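Ral guanine nucleotide dissociation stimulator-like 2 (Mus musculus, PDB 4JGW) probably acts as a guanine nucleotide exchange factor and putative Ras or Rap effector, this chain carrying its N-terminal REM and catalytic CDC25-homology domains. Local coordinates at residues A[98-103]-A[113-118]; A[80-85]-A[424-429]; A[212-217]-A[250-255]. All coordinates share one frame; numbering follows the deposited sequence.

Contact 1 (A[98-103]-A[113-118]); sequences DRLEAL and RTTGVA
L100 and L103 reach across from 98-103 to the helix at 113-118, L103 with CD2 against T114, L100 with both methyls against T115 and A118. L103 meets T114 nearly at a right angle, and its CD2 lies 3.7 Å from T114 CG2 and about as near to T114 CB and OG1, so the methyl lies against CB and both branches of T114. That hydroxyl is not left wanting, because T114 OG1 bonds to the carbonyl of E110 one turn back. The CB of L100 does not aim at the other helix, but with CG anti to the carbonyl carbon (chi1 -69°) its end comes nearer: L100 CD2 is 3.9 Å and L100 CD1 4.0 Å from A118 CB. The same CD2 also sits 4.0 Å from T115 CA, where the two backbones come nearest. T115 OG1 is likewise turned back on its own helix, to L111 O. What is presented across the contact is therefore largely carbon. A102 is where helix 89-101 gives up helical geometry, and L103 belongs to the turn leading into helix 108-128. Both helices lie in the REM domain, and helix 138-151 packs on them, with F147 touching both L100 and T115.

Contact 2 (A[80-85]-A[424-429]); sequences LATHRA and AILSEL
Segment 80-85, on helix 75-82, approaches the middle of helix 416-436, with A81 and L426 the nearest pair of residues at 8.2 Å between CA atoms. H83 to A85 keep helical backbone angles, and A85 N reaches T82 O. On the 424-429 side, L426 makes all the contacts. It points at the other segment, its chi1 of -64° setting CG on the side of its own backbone N, and L426 CD1 rests against two methyls set side by side there, 4.1 Å from A81 CB and 4.2 Å from T82 CG2. T82 presents its methyl, while its hydroxyl bonds to A78 O on its own helix. F423, R419 and E422 of the same long helix 416-436 extend the contact. Beside this, H83 ND1 donates to L80 O over 2.9 Å, with the oxygen close to the ring plane but the donor 49° above the carbonyl plane. H83 NE2 is held by T89 OG1, and CG of R84 lies 3.6 Å above one face of the H83 ring, toward its rim. This is one point where the REM domain meets the CDC25-homology domain. Between the segments the interface is purely van der Waals, three buried residues meeting without a hydrogen bond or charge, so it depends on shape and burial and does not fix direction as a polar bond would.

Contact 3 (A[212-217]-A[250-255]); sequences LLDAEL and VTQFNK
Helices 212-217 and 250-255 run almost antiparallel, at 164°, with their axes 10.3 Å apart and D214 opposite Q252. Everything that touches does so through Q252, which projects toward the first helix and is crossed at about a right angle by three side chains. Its CG is anti to the backbone N, then the chain bends at chi2 (65°), bringing the amide round to L213. L217 CD1 packs on the root of the chain, 3.5 Å from Q252 CB. Next along, D214 OD1 lies 3.5 Å from Q252 CG, and at the far end L213 CD1 is 3.7 Å from Q252 NE2. The amide and carboxylate planes stand 63° apart, and a water joins the two groups: it accepts from Q252 NE2 at 2.8 Å and gives a weak bond to D214 OD1 at 2.7 Å. Meanwhile S309 of helix 307-318 and N306 just before it bond to D214 OD2 through OG and ND2. The two helices belong to the CDC25-homology domain. L213 also packs on L451 and Q448 of helix 445-453, L217 touches A248 and T249 earlier on helix 244-264, and F253 turns to A312 of helix 307-318.

Contact 1 joins two successive helices within the REM domain, contact 3 two helices of the CDC25-homology domain, and contact 2 bridges the domains. Contacts 1 and 2 are buried and rely on methyl groups; contact 3 is only partly buried and combines leucines with a water-mediated polar link. Contact 2 lies nearest the middle, its centre about 9 Å from the centre of the chain, whereas that of contact 1 is about 32 Å from it yet still well covered by its neighbours. The 338 residues between the segments of contact 2 enclose both other contacts, whose centres stand about 43 Å apart. Helix 75-82 in contact 2 is followed directly by helix 89-101 of contact 1, although the two contacts do not touch.

Contact 1 (A[98-103]-A[113-118])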
ATOM      1  N   ASP A  98     -12.982 -13.157  24.329  1.00 40.27           N
ATOM      2  CA  ASP A  98     -13.948 -12.684  25.322  1.00 40.63           C
ATOM      3  C   ASP A  98     -15.378 -13.020  24.912  1.00 40.83           C
ATOM      4  O   ASP A  98     -16.134 -13.602  25.693  1.00 40.94           O
ATOM      5  CB  ASP A  98     -13.823 -11.170  25.529  1.00 40.63           C
ATOM      6  CG  ASP A  98     -12.693 -10.792  26.470  1.00 40.85           C
ATOM      7  OD1 ASP A  98     -12.010 -11.696  26.995  1.00 40.76           O
ATOM      8  OD2 ASP A  98     -12.492  -9.577  26.683  1.00 40.92           O
ATOM      9  N   ARG A  99     -15.732 -12.650  23.681  1.00 41.03           N
ATOM     10  CA  ARG A  99     -17.077 -12.849  23.143  1.00 41.26           C
ATOM     11  C   ARG A  99     -17.476 -14.324  23.101  1.00 41.41           C
ATOM     12  O   ARG A  99     -18.622 -14.670  23.393  1.00 41.41           O
ATOM     13  CB  ARG A  99     -17.202 -12.193  21.758  1.00 41.27           C
ATOM     14  CG  ARG A  99     -18.546 -12.385  21.048  1.00 41.47           C
ATOM     15  CD  ARG A  99     -19.707 -11.736  21.789  1.00 41.80           C
ATOM     16  NE  ARG A  99     -20.986 -12.040  21.147  1.00 42.54           N
ATOM     17  CZ  ARG A  99     -22.181 -11.751  21.657  1.00 42.78           C
ATOM     18  NH1 ARG A  99     -22.289 -11.142  22.833  1.00 42.49           N
ATOM     19  NH2 ARG A  99     -23.277 -12.073  20.983  1.00 42.99           N
ATOM     20  N   LEU A 100     -16.522 -15.185  22.751  1.00 41.66           N
ATOM     21  CA  LEU A 100     -16.756 -16.628  22.718  1.00 41.98           C
ATOM     22  C   LEU A 100     -16.954 -17.210  24.118  1.00 42.34           C
ATOM     23  O   LEU A 100     -17.779 -18.106  24.310  1.00 42.33           O
ATOM     24  CB  LEU A 100     -15.611 -17.350  21.994  1.00 41.84           C
ATOM     25  CG  LEU A 100     -15.446 -17.142  20.483  1.00 41.73           C
ATOM     26  CD1 LEU A 100     -14.108 -17.697  20.011  1.00 41.44           C
ATOM     27  CD2 LEU A 100     -16.595 -17.764  19.692  1.00 41.52           C
ATOM     28  N   GLU A 101     -16.197 -16.693  25.085  1.00 42.78           N
ATOM     29  CA  GLU A 101     -16.278 -17.136  26.480  1.00 43.30           C
ATOM     30  C   GLU A 101     -17.602 -16.760  27.142  1.00 43.56           C
ATOM     31  O   GLU A 101     -18.157 -17.543  27.913  1.00 43.63           O
ATOM     32  CB  GLU A 101     -15.110 -16.575  27.295  1.00 43.23           C
ATOM     33  CG  GLU A 101     -13.798 -17.315  27.090  1.00 43.57           C
ATOM     34  CD  GLU A 101     -12.595 -16.542  27.606  1.00 43.96           C
ATOM     35  OE1 GLU A 101     -12.777 -15.536  28.327  1.00 44.12           O
ATOM     36  OE2 GLU A 101     -11.458 -16.945  27.289  1.00 43.96           O
ATOM     37  N   ALA A 102     -18.102 -15.565  26.835  1.00 44.00           N
ATOM     38  CA  ALA A 102     -19.390 -15.099  27.356  1.00 44.48           C
ATOM     39  C   ALA A 102     -20.564 -15.793  26.659  1.00 44.83           C
ATOM     40  O   ALA A 102     -21.730 -15.454  26.892  1.00 45.01           O
ATOM     41  CB  ALA A 102     -19.503 -13.588  27.214  1.00 44.40           C
ATOM     42  N   LEU A 103     -20.243 -16.774  25.819  1.00 45.14           N
ATOM     43  CA  LEU A 103     -21.232 -17.457  25.000  1.00 45.48           C
ATOM     44  C   LEU A 103     -21.191 -18.972  25.218  1.00 45.67           C
ATOM     45  O   LEU A 103     -21.844 -19.730  24.498  1.00 45.70           O
ATOM     46  CB  LEU A 103     -20.999 -17.114  23.527  1.00 45.51           C
ATOM     47  CG  LEU A 103     -22.171 -16.525  22.737  1.00 45.74           C
ATOM     48  CD1 LEU A 103     -22.553 -15.144  23.255  1.00 45.75           C
ATOM     49  CD2 LEU A 103     -21.806 -16.441  21.274  1.00 45.84           C
ATOM     50  N   ARG A 113     -22.716 -21.956  15.902  1.00 43.42           N
ATOM     51  CA  ARG A 113     -22.855 -20.967  14.834  1.00 42.97           C
ATOM     52  C   ARG A 113     -21.807 -19.859  14.957  1.00 42.44           C
ATOM     53  O   ARG A 113     -21.046 -19.615  14.019  1.00 42.48           O
ATOM     54  CB  ARG A 113     -24.267 -20.372  14.858  1.00 43.16           C
ATOM     55  CG  ARG A 113     -24.590 -19.409  13.718  1.00 43.95           C
ATOM     56  CD  ARG A 113     -25.658 -18.398  14.133  1.00 45.17           C
ATOM     57  NE  ARG A 113     -26.925 -19.030  14.503  1.00 46.41           N
ATOM     58  CZ  ARG A 113     -27.836 -18.485  15.309  1.00 47.09           C
ATOM     59  NH1 ARG A 113     -27.632 -17.290  15.853  1.00 47.31           N
ATOM     60  NH2 ARG A 113     -28.954 -19.143  15.580  1.00 47.44           N
ATOM     61  N   THR A 114     -21.770 -19.207  16.119  1.00 41.76           N
ATOM     62  CA  THR A 114     -20.851 -18.098  16.379  1.00 41.06           C
ATOM     63  C   THR A 114     -19.391 -18.556  16.384  1.00 40.65           C
ATOM     64  O   THR A 114     -18.513 -17.850  15.877  1.00 40.65           O
ATOM     65  CB  THR A 114     -21.193 -17.384  17.704  1.00 41.02           C
ATOM     66  OG1 THR A 114     -22.563 -16.972  17.679  1.00 40.89           O
ATOM     67  CG2 THR A 114     -20.306 -16.155  17.919  1.00 41.05           C
ATOM     68  N   THR A 115     -19.141 -19.735  16.951  1.00 39.99           N
ATOM     69  CA  THR A 115     -17.810 -20.340  16.921  1.00 39.49           C
ATOM     70  C   THR A 115     -17.375 -20.569  15.471  1.00 39.07           C
ATOM     71  O   THR A 115     -16.216 -20.341  15.125  1.00 39.07           O
ATOM     72  CB  THR A 115     -17.755 -21.658  17.726  1.00 39.51           C
ATOM     73  OG1 THR A 115     -18.249 -21.424  19.050  1.00 39.65           O
ATOM     74  CG2 THR A 115     -16.328 -22.182  17.822  1.00 39.45           C
ATOM     75  N   GLY A 116     -18.320 -20.992  14.631  1.00 38.50           N
ATOM     76  CA  GLY A 116     -18.087 -21.155  13.197  1.00 37.75           C
ATOM     77  C   GLY A 116     -17.732 -19.851  12.505  1.00 37.23           C
ATOM     78  O   GLY A 116     -16.851 -19.817  11.644  1.00 37.24           O
ATOM     79  N   VAL A 117     -18.420 -18.774  12.882  1.00 36.69           N
ATOM     80  CA  VAL A 117     -18.120 -17.444  12.354  1.00 36.13           C
ATOM     81  C   VAL A 117     -16.729 -16.997  12.820  1.00 35.71           C
ATOM     82  O   VAL A 117     -15.959 -16.447  12.034  1.00 35.65           O
ATOM     83  CB  VAL A 117     -19.197 -16.397  12.744  1.00 36.20           C
ATOM     84  CG1 VAL A 117     -18.901 -15.045  12.107  1.00 35.93           C
ATOM     85  CG2 VAL A 117     -20.580 -16.871  12.321  1.00 36.28           C
ATOM     86  N   ALA A 118     -16.416 -17.257  14.088  1.00 35.15           N
ATOM     87  CA  ALA A 118     -15.115 -16.908  14.660  1.00 34.82           C
ATOM     88  C   ALA A 118     -13.966 -17.638  13.960  1.00 34.56           C
ATOM     89  O   ALA A 118     -12.958 -17.021  13.616  1.00 34.44           O
ATOM     90  CB  ALA A 118     -15.096 -17.171  16.164  1.00 34.83           C
TER

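Contact 2 (A[80-85]-A[424-429])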
ATOM      1  N   LEU A  80     -10.534  -5.979   9.841  1.00 27.22           N
ATOM      2  CA  LEU A  80      -9.315  -6.785   9.909  1.00 27.40           C
ATOM      3  C   LEU A  80      -8.107  -6.071   9.310  1.00 27.49           C
ATOM      4  O   LEU A  80      -6.989  -6.240   9.791  1.00 27.49           O
ATOM      5  CB  LEU A  80      -9.514  -8.151   9.237  1.00 27.27           C
ATOM      6  CG  LEU A  80     -10.473  -9.156   9.894  1.00 27.49           C
ATOM      7  CD1 LEU A  80     -10.567 -10.428   9.062  1.00 26.85           C
ATOM      8  CD2 LEU A  80     -10.077  -9.483  11.338  1.00 26.81           C
ATOM      9  N   ALA A  81      -8.340  -5.273   8.271  1.00 27.81           N
ATOM     10  CA  ALA A  81      -7.264  -4.556   7.587  1.00 28.17           C
ATOM     11  C   ALA A  81      -6.831  -3.274   8.301  1.00 28.45           C
ATOM     12  O   ALA A  81      -5.656  -2.911   8.258  1.00 28.19           O
ATOM     13  CB  ALA A  81      -7.656  -4.253   6.147  1.00 28.11           C
ATOM     14  N   THR A  82      -7.775  -2.598   8.954  1.00 28.84           N
ATOM     15  CA  THR A  82      -7.515  -1.282   9.549  1.00 29.32           C
ATOM     16  C   THR A  82      -7.363  -1.274  11.078  1.00 29.88           C
ATOM     17  O   THR A  82      -7.056  -0.232  11.655  1.00 29.95           O
ATOM     18  CB  THR A  82      -8.607  -0.249   9.163  1.00 29.23           C
ATOM     19  OG1 THR A  82      -9.874  -0.659   9.694  1.00 28.77           O
ATOM     20  CG2 THR A  82      -8.710  -0.089   7.648  1.00 29.23           C
ATOM     21  N   HIS A  83      -7.569  -2.420  11.727  1.00 30.59           N
ATOM     22  CA  HIS A  83      -7.658  -2.471  13.196  1.00 31.45           C
ATOM     23  C   HIS A  83      -6.443  -1.917  13.950  1.00 32.19           C
ATOM     24  O   HIS A  83      -6.590  -1.354  15.035  1.00 32.46           O
ATOM     25  CB  HIS A  83      -8.021  -3.877  13.695  1.00 31.27           C
ATOM     26  CG  HIS A  83      -6.880  -4.846  13.688  1.00 31.35           C
ATOM     27  ND1 HIS A  83      -6.476  -5.514  12.552  1.00 31.30           N
ATOM     28  CD2 HIS A  83      -6.070  -5.275  14.686  1.00 31.15           C
ATOM     29  CE1 HIS A  83      -5.459  -6.304  12.848  1.00 31.46           C
ATOM     30  NE2 HIS A  83      -5.194  -6.179  14.136  1.00 31.19           N
ATOM     31  N   ARG A  84      -5.256  -2.061  13.365  1.00 32.96           N
ATOM     32  CA  ARG A  84      -4.021  -1.608  14.005  1.00 33.80           C
ATOM     33  C   ARG A  84      -3.912  -0.086  14.086  1.00 34.16           C
ATOM     34  O   ARG A  84      -3.015   0.438  14.745  1.00 34.30           O
ATOM     35  CB  ARG A  84      -2.795  -2.200  13.305  1.00 33.92           C
ATOM     36  CG  ARG A  84      -2.632  -3.688  13.527  1.00 34.62           C
ATOM     37  CD  ARG A  84      -1.234  -4.149  13.172  1.00 36.58           C
ATOM     38  NE  ARG A  84      -0.931  -5.424  13.816  1.00 37.56           N
ATOM     39  CZ  ARG A  84       0.293  -5.896  14.023  1.00 38.12           C
ATOM     40  NH1 ARG A  84       1.357  -5.200  13.638  1.00 38.12           N
ATOM     41  NH2 ARG A  84       0.452  -7.067  14.625  1.00 38.74           N
ATOM     42  N   ALA A  85      -4.829   0.614  13.419  1.00 34.60           N
ATOM     43  CA  ALA A  85      -4.870   2.073  13.463  1.00 34.87           C
ATOM     44  C   ALA A  85      -5.544   2.606  14.729  1.00 35.13           C
ATOM     45  O   ALA A  85      -5.256   3.727  15.157  1.00 35.34           O
ATOM     46  CB  ALA A  85      -5.555   2.626  12.219  1.00 34.88           C
ATOM     47  N   ALA A 424     -11.280   1.128   1.189  1.00 25.25           N
ATOM     48  CA  ALA A 424     -11.467   1.415  -0.236  1.00 25.53           C
ATOM     49  C   ALA A 424     -10.129   1.656  -0.935  1.00 25.85           C
ATOM     50  O   ALA A 424      -9.852   1.070  -1.984  1.00 26.01           O
ATOM     51  CB  ALA A 424     -12.403   2.614  -0.430  1.00 25.39           C
ATOM     52  N   ILE A 425      -9.305   2.518  -0.338  1.00 26.10           N
ATOM     53  CA  ILE A 425      -7.972   2.825  -0.855  1.00 26.44           C
ATOM     54  C   ILE A 425      -7.057   1.605  -0.756  1.00 26.57           C
ATOM     55  O   ILE A 425      -6.288   1.325  -1.675  1.00 26.45           O
ATOM     56  CB  ILE A 425      -7.347   4.042  -0.120  1.00 26.42           C
ATOM     57  CG1 ILE A 425      -8.136   5.317  -0.439  1.00 26.89           C
ATOM     58  CG2 ILE A 425      -5.872   4.219  -0.498  1.00 26.85           C
ATOM     59  CD1 ILE A 425      -8.049   6.391   0.645  1.00 27.62           C
ATOM     60  N   LEU A 426      -7.156   0.880   0.358  1.00 27.00           N
ATOM     61  CA  LEU A 426      -6.349  -0.318   0.573  1.00 27.42           C
ATOM     62  C   LEU A 426      -6.653  -1.411  -0.451  1.00 27.90           C
ATOM     63  O   LEU A 426      -5.740  -2.106  -0.903  1.00 27.84           O
ATOM     64  CB  LEU A 426      -6.522  -0.860   1.998  1.00 27.33           C
ATOM     65  CG  LEU A 426      -6.072  -0.025   3.206  1.00 27.26           C
ATOM     66  CD1 LEU A 426      -6.067  -0.884   4.462  1.00 26.58           C
ATOM     67  CD2 LEU A 426      -4.702   0.623   3.000  1.00 26.60           C
ATOM     68  N   SER A 427      -7.928  -1.548  -0.821  1.00 28.37           N
ATOM     69  CA  SER A 427      -8.346  -2.551  -1.803  1.00 28.96           C
ATOM     70  C   SER A 427      -7.820  -2.231  -3.204  1.00 29.29           C
ATOM     71  O   SER A 427      -7.569  -3.141  -3.994  1.00 29.25           O
ATOM     72  CB  SER A 427      -9.870  -2.723  -1.814  1.00 28.76           C
ATOM     73  OG  SER A 427     -10.526  -1.564  -2.300  1.00 29.04           O
ATOM     74  N   GLU A 428      -7.657  -0.942  -3.500  1.00 29.90           N
ATOM     75  CA  GLU A 428      -7.008  -0.495  -4.737  1.00 30.63           C
ATOM     76  C   GLU A 428      -5.561  -0.976  -4.775  1.00 30.71           C
ATOM     77  O   GLU A 428      -5.077  -1.440  -5.807  1.00 30.82           O
ATOM     78  CB  GLU A 428      -7.035   1.030  -4.854  1.00 30.88           C
ATOM     79  CG  GLU A 428      -8.409   1.645  -5.074  1.00 32.55           C
ATOM     80  CD  GLU A 428      -8.390   3.167  -4.989  1.00 34.96           C
ATOM     81  OE1 GLU A 428      -7.396   3.786  -5.436  1.00 35.64           O
ATOM     82  OE2 GLU A 428      -9.373   3.747  -4.475  1.00 36.01           O
ATOM     83  N   LEU A 429      -4.884  -0.863  -3.635  1.00 30.89           N
ATOM     84  CA  LEU A 429      -3.504  -1.304  -3.484  1.00 31.22           C
ATOM     85  C   LEU A 429      -3.411  -2.828  -3.633  1.00 31.45           C
ATOM     86  O   LEU A 429      -2.489  -3.340  -4.272  1.00 31.26           O
ATOM     87  CB  LEU A 429      -2.968  -0.846  -2.122  1.00 31.17           C
ATOM     88  CG  LEU A 429      -1.657  -0.057  -1.973  1.00 31.63           C
ATOM     89  CD1 LEU A 429      -1.369   0.895  -3.134  1.00 30.99           C
ATOM     90  CD2 LEU A 429      -1.672   0.715  -0.656  1.00 30.91           C
TER

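Contact 3 (A[212-217]-A[250-255])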
ATOM      1  N   LEU A 212      12.060  -4.822 -11.383  1.00 30.77           N
ATOM      2  CA  LEU A 212      12.210  -6.043 -10.586  1.00 31.04           C
ATOM      3  C   LEU A 212      12.361  -5.727  -9.098  1.00 31.04           C
ATOM      4  O   LEU A 212      11.731  -6.368  -8.257  1.00 31.11           O
ATOM      5  CB  LEU A 212      13.405  -6.869 -11.074  1.00 31.15           C
ATOM      6  CG  LEU A 212      13.543  -8.305 -10.556  1.00 31.72           C
ATOM      7  CD1 LEU A 212      12.543  -9.240 -11.232  1.00 32.03           C
ATOM      8  CD2 LEU A 212      14.960  -8.808 -10.766  1.00 32.38           C
ATOM      9  N   LEU A 213      13.193  -4.737  -8.784  1.00 31.10           N
ATOM     10  CA  LEU A 213      13.404  -4.309  -7.403  1.00 31.13           C
ATOM     11  C   LEU A 213      12.163  -3.620  -6.829  1.00 31.13           C
ATOM     12  O   LEU A 213      11.770  -3.895  -5.692  1.00 31.10           O
ATOM     13  CB  LEU A 213      14.627  -3.391  -7.298  1.00 31.20           C
ATOM     14  CG  LEU A 213      16.014  -3.983  -7.581  1.00 31.33           C
ATOM     15  CD1 LEU A 213      17.013  -2.875  -7.872  1.00 31.43           C
ATOM     16  CD2 LEU A 213      16.506  -4.862  -6.433  1.00 31.11           C
ATOM     17  N   ASP A 214      11.554  -2.737  -7.620  1.00 31.06           N
ATOM     18  CA  ASP A 214      10.338  -2.029  -7.219  1.00 31.21           C
ATOM     19  C   ASP A 214       9.153  -2.972  -7.015  1.00 31.33           C
ATOM     20  O   ASP A 214       8.387  -2.809  -6.059  1.00 31.22           O
ATOM     21  CB  ASP A 214       9.961  -0.956  -8.246  1.00 31.07           C
ATOM     22  CG  ASP A 214      10.925   0.215  -8.259  1.00 30.89           C
ATOM     23  OD1 ASP A 214      11.509   0.543  -7.202  1.00 30.72           O
ATOM     24  OD2 ASP A 214      11.093   0.817  -9.339  1.00 30.83           O
ATOM     25  N   ALA A 215       9.013  -3.950  -7.913  1.00 31.55           N
ATOM     26  CA  ALA A 215       7.890  -4.891  -7.883  1.00 31.91           C
ATOM     27  C   ALA A 215       7.877  -5.753  -6.626  1.00 32.12           C
ATOM     28  O   ALA A 215       6.841  -5.866  -5.968  1.00 32.18           O
ATOM     29  CB  ALA A 215       7.875  -5.770  -9.136  1.00 31.83           C
ATOM     30  N   GLU A 216       9.021  -6.350  -6.288  1.00 32.46           N
ATOM     31  CA  GLU A 216       9.095  -7.234  -5.123  1.00 32.91           C
ATOM     32  C   GLU A 216       8.869  -6.488  -3.806  1.00 32.88           C
ATOM     33  O   GLU A 216       8.294  -7.046  -2.871  1.00 32.86           O
ATOM     34  CB  GLU A 216      10.382  -8.079  -5.102  1.00 33.15           C
ATOM     35  CG  GLU A 216      11.689  -7.322  -4.898  1.00 34.22           C
ATOM     36  CD  GLU A 216      12.900  -8.244  -4.741  1.00 36.04           C
ATOM     37  OE1 GLU A 216      12.724  -9.484  -4.685  1.00 36.51           O
ATOM     38  OE2 GLU A 216      14.035  -7.722  -4.672  1.00 36.13           O
ATOM     39  N   LEU A 217       9.303  -5.228  -3.752  1.00 32.83           N
ATOM     40  CA  LEU A 217       9.012  -4.360  -2.611  1.00 32.79           C
ATOM     41  C   LEU A 217       7.523  -4.024  -2.532  1.00 32.57           C
ATOM     42  O   LEU A 217       6.941  -4.009  -1.446  1.00 32.48           O
ATOM     43  CB  LEU A 217       9.843  -3.074  -2.665  1.00 32.77           C
ATOM     44  CG  LEU A 217      11.335  -3.195  -2.340  1.00 33.29           C
ATOM     45  CD1 LEU A 217      12.059  -1.941  -2.767  1.00 33.01           C
ATOM     46  CD2 LEU A 217      11.582  -3.479  -0.860  1.00 33.27           C
ATOM     47  N   VAL A 250      10.083   3.347  -0.031  1.00 33.98           N
ATOM     48  CA  VAL A 250      10.491   4.750  -0.131  1.00 33.86           C
ATOM     49  C   VAL A 250      12.015   4.863  -0.255  1.00 33.74           C
ATOM     50  O   VAL A 250      12.517   5.697  -1.010  1.00 33.68           O
ATOM     51  CB  VAL A 250       9.961   5.592   1.064  1.00 33.92           C
ATOM     52  CG1 VAL A 250      10.491   7.026   1.012  1.00 33.92           C
ATOM     53  CG2 VAL A 250       8.435   5.599   1.078  1.00 33.82           C
ATOM     54  N   THR A 251      12.730   4.009   0.477  1.00 33.54           N
ATOM     55  CA  THR A 251      14.191   3.968   0.438  1.00 33.40           C
ATOM     56  C   THR A 251      14.692   3.688  -0.981  1.00 33.24           C
ATOM     57  O   THR A 251      15.553   4.410  -1.487  1.00 33.41           O
ATOM     58  CB  THR A 251      14.762   2.920   1.433  1.00 33.47           C
ATOM     59  OG1 THR A 251      14.237   3.163   2.743  1.00 33.43           O
ATOM     60  CG2 THR A 251      16.288   2.988   1.491  1.00 33.33           C
ATOM     61  N   GLN A 252      14.135   2.655  -1.616  1.00 32.94           N
ATOM     62  CA  GLN A 252      14.486   2.292  -2.991  1.00 32.68           C
ATOM     63  C   GLN A 252      14.112   3.391  -3.981  1.00 32.61           C
ATOM     64  O   GLN A 252      14.887   3.696  -4.887  1.00 32.62           O
ATOM     65  CB  GLN A 252      13.843   0.957  -3.387  1.00 32.66           C
ATOM     66  CG  GLN A 252      14.123   0.490  -4.824  1.00 32.49           C
ATOM     67  CD  GLN A 252      15.592   0.179  -5.097  1.00 32.02           C
ATOM     68  OE1 GLN A 252      16.348  -0.168  -4.193  1.00 32.39           O
ATOM     69  NE2 GLN A 252      15.990   0.290  -6.355  1.00 31.87           N
ATOM     70  N   PHE A 253      12.930   3.983  -3.798  1.00 32.51           N
ATOM     71  CA  PHE A 253      12.512   5.142  -4.587  1.00 32.37           C
ATOM     72  C   PHE A 253      13.556   6.258  -4.514  1.00 32.54           C
ATOM     73  O   PHE A 253      13.931   6.827  -5.542  1.00 32.45           O
ATOM     74  CB  PHE A 253      11.141   5.655  -4.120  1.00 32.27           C
ATOM     75  CG  PHE A 253      10.733   6.966  -4.745  1.00 31.69           C
ATOM     76  CD1 PHE A 253       9.992   6.989  -5.921  1.00 31.12           C
ATOM     77  CD2 PHE A 253      11.087   8.179  -4.151  1.00 31.14           C
ATOM     78  CE1 PHE A 253       9.609   8.195  -6.501  1.00 31.07           C
ATOM     79  CE2 PHE A 253      10.717   9.393  -4.723  1.00 30.93           C
ATOM     80  CZ  PHE A 253       9.977   9.401  -5.902  1.00 31.08           C
ATOM     81  N   ASN A 254      14.018   6.553  -3.298  1.00 32.65           N
ATOM     82  CA  ASN A 254      15.028   7.587  -3.064  1.00 32.87           C
ATOM     83  C   ASN A 254      16.406   7.222  -3.619  1.00 32.96           C
ATOM     84  O   ASN A 254      17.158   8.103  -4.040  1.00 32.95           O
ATOM     85  CB  ASN A 254      15.134   7.919  -1.569  1.00 32.96           C
ATOM     86  CG  ASN A 254      13.909   8.659  -1.034  1.00 33.32           C
ATOM     87  OD1 ASN A 254      13.166   9.303  -1.781  1.00 33.78           O
ATOM     88  ND2 ASN A 254      13.707   8.580   0.276  1.00 33.39           N
ATOM     89  N   LYS A 255      16.728   5.927  -3.613  1.00 33.13           N
ATOM     90  CA  LYS A 255      17.983   5.429  -4.186  1.00 33.19           C
ATOM     91  C   LYS A 255      18.028   5.626  -5.699  1.00 33.12           C
ATOM     92  O   LYS A 255      19.069   5.994  -6.252  1.00 33.14           O
ATOM     93  CB  LYS A 255      18.196   3.948  -3.850  1.00 33.34           C
ATOM     94  CG  LYS A 255      18.696   3.683  -2.441  1.00 33.80           C
ATOM     95  CD  LYS A 255      19.038   2.208  -2.245  1.00 34.83           C
ATOM     96  CE  LYS A 255      19.204   1.873  -0.765  1.00 34.99           C
ATOM     97  NZ  LYS A 255      19.487   0.425  -0.540  1.00 35.33           N
TER
HETATM   98  O   HOH W   1      14.001   0.335  -8.326  1.00 28.87           O